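Local coordinates for protein tRNA threonylcarbamoyladenosine dehydratase (Escherichia coli, PDB 4D79) that catalyses the ATP-dependent dehydration of threonylcarbamoyladenosine at position 37 of tRNAs to its cyclic form, and can accept sulfur from a cysteine desulfurase in vitro, at residues A90-I93 / R94-P98; T167-A170 / K171-Q174; H255-K258 / K259-A262. All coordinates share one frame; numbering follows the deposited sequence.

Contact 1: residues A90-I93 / R94-P98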
# COMPACT_ATOMS: atom_id res chain seq x y z
N ALA B 90 15.21 3.35 8.30
CA ALA B 90 15.41 2.92 9.69
C ALA B 90 14.96 4.00 10.67
O ALA B 90 14.35 3.69 11.70
CB ALA B 90 16.87 2.57 9.95
N GLU B 91 15.28 5.26 10.39
CA GLU B 91 14.85 6.34 11.28
C GLU B 91 13.34 6.45 11.32
O GLU B 91 12.75 6.77 12.36
CB GLU B 91 15.46 7.67 10.84
CG GLU B 91 15.17 8.77 11.84
CD GLU B 91 15.69 8.42 13.23
OE1 GLU B 91 16.71 7.69 13.33
OE2 GLU B 91 15.05 8.84 14.22
N ARG B 92 12.69 6.23 10.17
CA ARG B 92 11.24 6.22 10.15
C ARG B 92 10.68 5.09 11.00
O ARG B 92 9.70 5.29 11.74
CB ARG B 92 10.76 6.10 8.71
CG ARG B 92 9.27 6.21 8.60
CD ARG B 92 8.82 6.24 7.14
NE ARG B 92 7.40 5.98 7.10
CZ ARG B 92 6.47 6.91 7.32
NH1 ARG B 92 6.82 8.18 7.55
NH2 ARG B 92 5.20 6.56 7.33
N ILE B 93 11.27 3.89 10.91
CA ILE B 93 10.78 2.76 11.69
C ILE B 93 10.89 3.06 13.18
O ILE B 93 10.00 2.70 13.97
CB ILE B 93 11.52 1.47 11.29
CG1 ILE B 93 11.05 1.06 9.89
CG2 ILE B 93 11.26 0.37 12.33
CD1 ILE B 93 11.85 -0.05 9.28
N ARG B 94 11.96 3.76 13.58
CA ARG B 94 12.15 4.13 14.99
C ARG B 94 11.10 5.13 15.46
O ARG B 94 10.81 5.21 16.66
CB ARG B 94 13.56 4.70 15.20
CG ARG B 94 14.67 3.65 14.94
CD ARG B 94 16.08 4.14 15.22
NE ARG B 94 17.06 3.18 14.71
CZ ARG B 94 17.93 3.41 13.72
NH1 ARG B 94 17.97 4.59 13.13
NH2 ARG B 94 18.77 2.45 13.34
N GLN B 95 10.54 5.93 14.53
CA GLN B 95 9.43 6.81 14.85
C GLN B 95 8.11 6.06 14.92
O GLN B 95 7.22 6.44 15.69
CB GLN B 95 9.33 7.93 13.80
CG GLN B 95 10.35 9.00 14.05
CD GLN B 95 9.84 9.98 15.10
OE1 GLN B 95 8.69 10.46 15.04
NE2 GLN B 95 10.66 10.26 16.09
N ILE B 96 7.98 4.99 14.15
CA ILE B 96 6.79 4.16 14.19
C ILE B 96 6.74 3.38 15.49
O ILE B 96 5.73 3.38 16.20
CB ILE B 96 6.73 3.23 12.98
CG1 ILE B 96 6.45 4.06 11.69
CG2 ILE B 96 5.63 2.17 13.17
CD1 ILE B 96 6.53 3.27 10.41
N ASN B 97 7.84 2.69 15.80
CA ASN B 97 7.95 1.87 17.00
C ASN B 97 9.34 2.06 17.58
O ASN B 97 10.31 1.46 17.09
CB ASN B 97 7.67 0.41 16.70
CG ASN B 97 7.77 -0.42 17.96
OD1 ASN B 97 7.99 0.13 19.03
ND2 ASN B 97 7.61 -1.70 17.84
N PRO B 98 9.48 2.95 18.57
CA PRO B 98 10.80 3.20 19.19
C PRO B 98 11.41 1.97 19.87
O PRO B 98 12.59 2.00 20.22
CB PRO B 98 10.50 4.31 20.21
CG PRO B 98 9.26 4.94 19.75
CD PRO B 98 8.45 3.86 19.08
O HOH W 1 13.28 9.07 16.88

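Contact 2: residues T167-A170 / K171-Q174. With K (potassium ion), chain I.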
# COMPACT_ATOMS: atom_id res chain seq x y z
N THR B 167 2.43 -16.98 -5.98
CA THR B 167 2.49 -18.32 -6.54
C THR B 167 3.96 -18.77 -6.55
O THR B 167 4.89 -18.03 -6.20
CB THR B 167 1.87 -18.33 -7.96
OG1 THR B 167 1.57 -19.68 -8.35
CG2 THR B 167 2.78 -17.72 -8.97
N ASP B 168 4.17 -20.01 -6.97
CA ASP B 168 5.53 -20.50 -7.09
C ASP B 168 6.23 -19.77 -8.22
O ASP B 168 5.64 -19.51 -9.27
CB ASP B 168 5.54 -21.99 -7.38
CG ASP B 168 6.94 -22.57 -7.35
OD1 ASP B 168 7.40 -22.93 -6.23
OD2 ASP B 168 7.60 -22.65 -8.41
N LEU B 169 7.50 -19.44 -7.98
CA LEU B 169 8.29 -18.66 -8.94
C LEU B 169 8.26 -19.26 -10.33
O LEU B 169 8.31 -18.53 -11.32
CB LEU B 169 9.74 -18.51 -8.43
CG LEU B 169 10.74 -17.81 -9.37
CD1 LEU B 169 10.28 -16.37 -9.69
CD2 LEU B 169 12.17 -17.82 -8.74
N ALA B 170 8.13 -20.59 -10.43
CA ALA B 170 8.06 -21.25 -11.73
C ALA B 170 6.83 -20.87 -12.54
O ALA B 170 6.84 -21.08 -13.77
CB ALA B 170 8.06 -22.76 -11.59
N LYS B 171 5.77 -20.41 -11.88
CA LYS B 171 4.45 -20.25 -12.50
C LYS B 171 4.05 -18.79 -12.68
O LYS B 171 2.91 -18.51 -13.05
CB LYS B 171 3.39 -21.01 -11.70
CG LYS B 171 3.73 -22.50 -11.58
CD LYS B 171 2.56 -23.38 -11.10
CE LYS B 171 2.19 -23.20 -9.64
NZ LYS B 171 1.07 -24.14 -9.28
N THR B 172 4.96 -17.86 -12.48
CA THR B 172 4.63 -16.47 -12.74
C THR B 172 4.45 -16.22 -14.25
O THR B 172 5.04 -16.90 -15.10
CB THR B 172 5.71 -15.56 -12.17
OG1 THR B 172 6.91 -15.73 -12.91
CG2 THR B 172 5.96 -15.86 -10.70
N ILE B 173 3.60 -15.24 -14.57
CA ILE B 173 3.40 -14.77 -15.93
C ILE B 173 3.57 -13.27 -15.97
O ILE B 173 3.50 -12.58 -14.95
CB ILE B 173 2.01 -15.11 -16.51
CG1 ILE B 173 0.91 -14.52 -15.59
CG2 ILE B 173 1.88 -16.63 -16.66
CD1 ILE B 173 -0.43 -14.36 -16.28
N GLN B 174 3.76 -12.76 -17.20
CA GLN B 174 3.80 -11.33 -17.47
C GLN B 174 4.78 -10.62 -16.57
O GLN B 174 4.49 -9.59 -15.97
CB GLN B 174 2.40 -10.71 -17.39
CG GLN B 174 1.56 -11.04 -18.64
CD GLN B 174 1.98 -10.24 -19.87
OE1 GLN B 174 2.68 -9.24 -19.77
NE2 GLN B 174 1.64 -10.74 -21.05
K K I . 2.31 -9.05 -14.60
O HOH W 2 5.56 -19.23 -16.42
O HOH W 3 4.19 -9.34 -12.29

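Contact 3: residues H255-K258 / K259-A262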
# COMPACT_ATOMS: atom_id res chain seq x y z
N HIS B 255 1.73 -12.43 3.26
CA HIS B 255 2.05 -13.83 3.00
C HIS B 255 3.03 -14.36 4.05
O HIS B 255 2.83 -15.45 4.61
CB HIS B 255 2.64 -13.96 1.59
CG HIS B 255 2.98 -15.37 1.21
ND1 HIS B 255 2.04 -16.27 0.75
CD2 HIS B 255 4.15 -16.04 1.24
CE1 HIS B 255 2.62 -17.42 0.48
NE2 HIS B 255 3.90 -17.31 0.78
N ALA B 256 4.09 -13.60 4.34
CA ALA B 256 5.09 -14.04 5.31
C ALA B 256 4.47 -14.21 6.69
O ALA B 256 4.70 -15.21 7.38
CB ALA B 256 6.24 -13.02 5.36
N LEU B 257 3.65 -13.24 7.11
CA LEU B 257 3.02 -13.33 8.44
C LEU B 257 2.09 -14.52 8.53
O LEU B 257 2.05 -15.20 9.56
CB LEU B 257 2.28 -12.06 8.79
CG LEU B 257 3.11 -10.78 8.91
CD1 LEU B 257 2.27 -9.62 9.39
CD2 LEU B 257 4.28 -10.96 9.84
N LYS B 258 1.35 -14.79 7.46
CA LYS B 258 0.49 -15.97 7.45
C LYS B 258 1.30 -17.26 7.57
O LYS B 258 0.90 -18.19 8.29
CB LYS B 258 -0.34 -15.98 6.19
CG LYS B 258 -1.14 -17.23 5.99
CD LYS B 258 -1.94 -17.10 4.71
CE LYS B 258 -1.02 -17.16 3.50
NZ LYS B 258 -1.78 -17.37 2.24
N LYS B 259 2.37 -17.37 6.80
CA LYS B 259 3.19 -18.57 6.87
C LYS B 259 3.85 -18.73 8.25
O LYS B 259 3.97 -19.85 8.74
CB LYS B 259 4.22 -18.55 5.75
CG LYS B 259 3.61 -18.65 4.40
CD LYS B 259 2.81 -19.92 4.22
CE LYS B 259 2.10 -19.95 2.87
NZ LYS B 259 1.29 -21.19 2.77
N MET B 260 4.27 -17.62 8.88
CA MET B 260 4.83 -17.70 10.23
C MET B 260 3.79 -18.17 11.23
O MET B 260 4.08 -19.00 12.10
CB MET B 260 5.38 -16.34 10.65
CG MET B 260 6.53 -15.89 9.88
SD MET B 260 6.90 -14.14 10.12
CE MET B 260 7.30 -14.19 11.84
N MET B 261 2.57 -17.67 11.12
CA MET B 261 1.50 -18.11 12.01
C MET B 261 1.15 -19.57 11.76
O MET B 261 1.00 -20.34 12.71
CB MET B 261 0.27 -17.21 11.84
CG MET B 261 0.46 -15.85 12.47
SD MET B 261 -0.86 -14.69 12.13
CE MET B 261 -2.33 -15.52 12.72
N ALA B 262 1.11 -19.99 10.48
CA ALA B 262 0.78 -21.37 10.18
C ALA B 262 1.83 -22.32 10.74
O ALA B 262 1.51 -23.40 11.25
CB ALA B 262 0.61 -21.59 8.69

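Contact 1: residues A90-I93 / R94-P98
A90 to I93 bond to R94 to N97 through the last turns of helix 85-96. R94 N gives to A90 O at 3.0 Å, and I96 N gives to R92 O, also at 3.0 Å. The closing bond runs from N97 N to I93 O, 2.8 Å long and nearly straight at 175°. N97 then leaves helical geometry, so the helix ends here. R94 lies back along its own helix. Its CG is anti to the carbonyl carbon (chi1 -65°) and the chain beyond is extended, which carries the guanidinium over A90. One face of that group rests on A90 CB, 3.9 Å from R94 NH2. E91 OE1 meets the guanidinium at its edge, in plane, in a weak salt bridge of 3.4 Å to R94 NH1. The carboxylate itself is turned 50° from the guanidinium plane. A leucine at R94 would probably leave the E91 carboxylate without this charged mate and A90 CB without the flat group resting on it. The other oxygen, E91 OE2, accepts from a water that in turn accepts from Q95 NE2. R92 pairs with E47, while Q95 OE1 accepts from D79 N of the second subunit, so this helix end also lies at the dimer interface. I93 and I96 pack on A50 of helix 42-51, and A90 and I93 on V102 of strand 101-105.

Contact 2: residues T167-A170 / K171-Q174
D168 O accepts from K171 N at 2.8 Å, with an N-H...O angle of 164°. The donor sits above the carbonyl plane, 41° out of it, as the chain bends sharply at the end of strand 164-168. K171 then sends its side chain back past T167. Its CE lies 3.8 Å from T167 OG1, and the two side chains cross at about a right angle. The K171 chain bends at chi3 (-71°), which brings CE up to that hydroxyl, while the chain end leads away. T167 CG2 also touches T172 CG2 at 4.1 Å. T172 CG2 in turn lies 3.6 Å from L169 O. The bend contains an Asx turn: D168 OD2 accepts from A170 N at 2.9 Å, from above the carboxylate plane. This turn leads strand 164-168, outermost in this chain's sheet, into the loop before helix 176-189. The D168 carboxylate is fixed further by L199 N on OD2 and V201 N on OD1. R182 of helix 176-189 binds both T172 OG1 and L169 O through NH1, tying the two sides of the bend together. Farther along, Q174 O binds the potassium ion at 2.6 Å. Q158 OE1, S206 O, E208 O and a water 3.0 Å away bind the same ion.

Contact 3: residues H255-K258 / K259-A262
H255 and K259 meet one turn apart on the long C-terminal helix 242-266. Regular alpha-helical bonds join the segments, from K259 N to H255 O, M260 N to A256 O, M261 N to L257 O and A262 N to K258 O. The first of these is 2.9 Å long with an N-H...O angle of 165°. The tight side of the helix holds A256, L257 and M260, all buried. L257 CD2 touches M260 SD at 4.1 Å, the two side chains crossing at a slant. M260 CG also lies against the backbone, 3.2 Å from A256 O. Around this side, A256 and M260 pack on Y124 of strand 124-127, and L257 on F28 of helix 22-29 and on M243 of the second subunit. The other side is looser and carries the exposed lysines. K258 NZ and K259 NZ stand 4.9 Å apart, like charges not in contact, and their exposure would probably ease the repulsion. H255 lies on this same side, between the lysines, yet its ring is buried and NE2 is hydrogen-bonded to D202 OD2. K259 CG lies over one face of the ring, offset toward the rim, in a CH-pi contact 4.2 Å from the H255 ring centroid. The bend at chi2 (-59°) brings the chain back past the rim, where K259 CE comes within 3.5 Å of H255 CE1.

Overall arrangement
The three contacts follow one another along the chain. Contacts 1 and 2 lie on opposite sides of the chain's centre, their own centres 34 Å apart. Contact 1 packs beside strand 101-105 and contact 2 leaves strand 164-168, the outermost strands of this chain's sheet. Contact 3 comes within about 6 Å of contact 2 and about 13 Å of contact 1, measured between nearest atoms, and touches neither. The side chain of A90 in contact 1 is about 14 Å from the bound ATP. Contact 2 reaches the potassium site directly through Q174. Contacts 1 and 3 both touch the second subunit, whereas no other chain of the assembly touches contact 2.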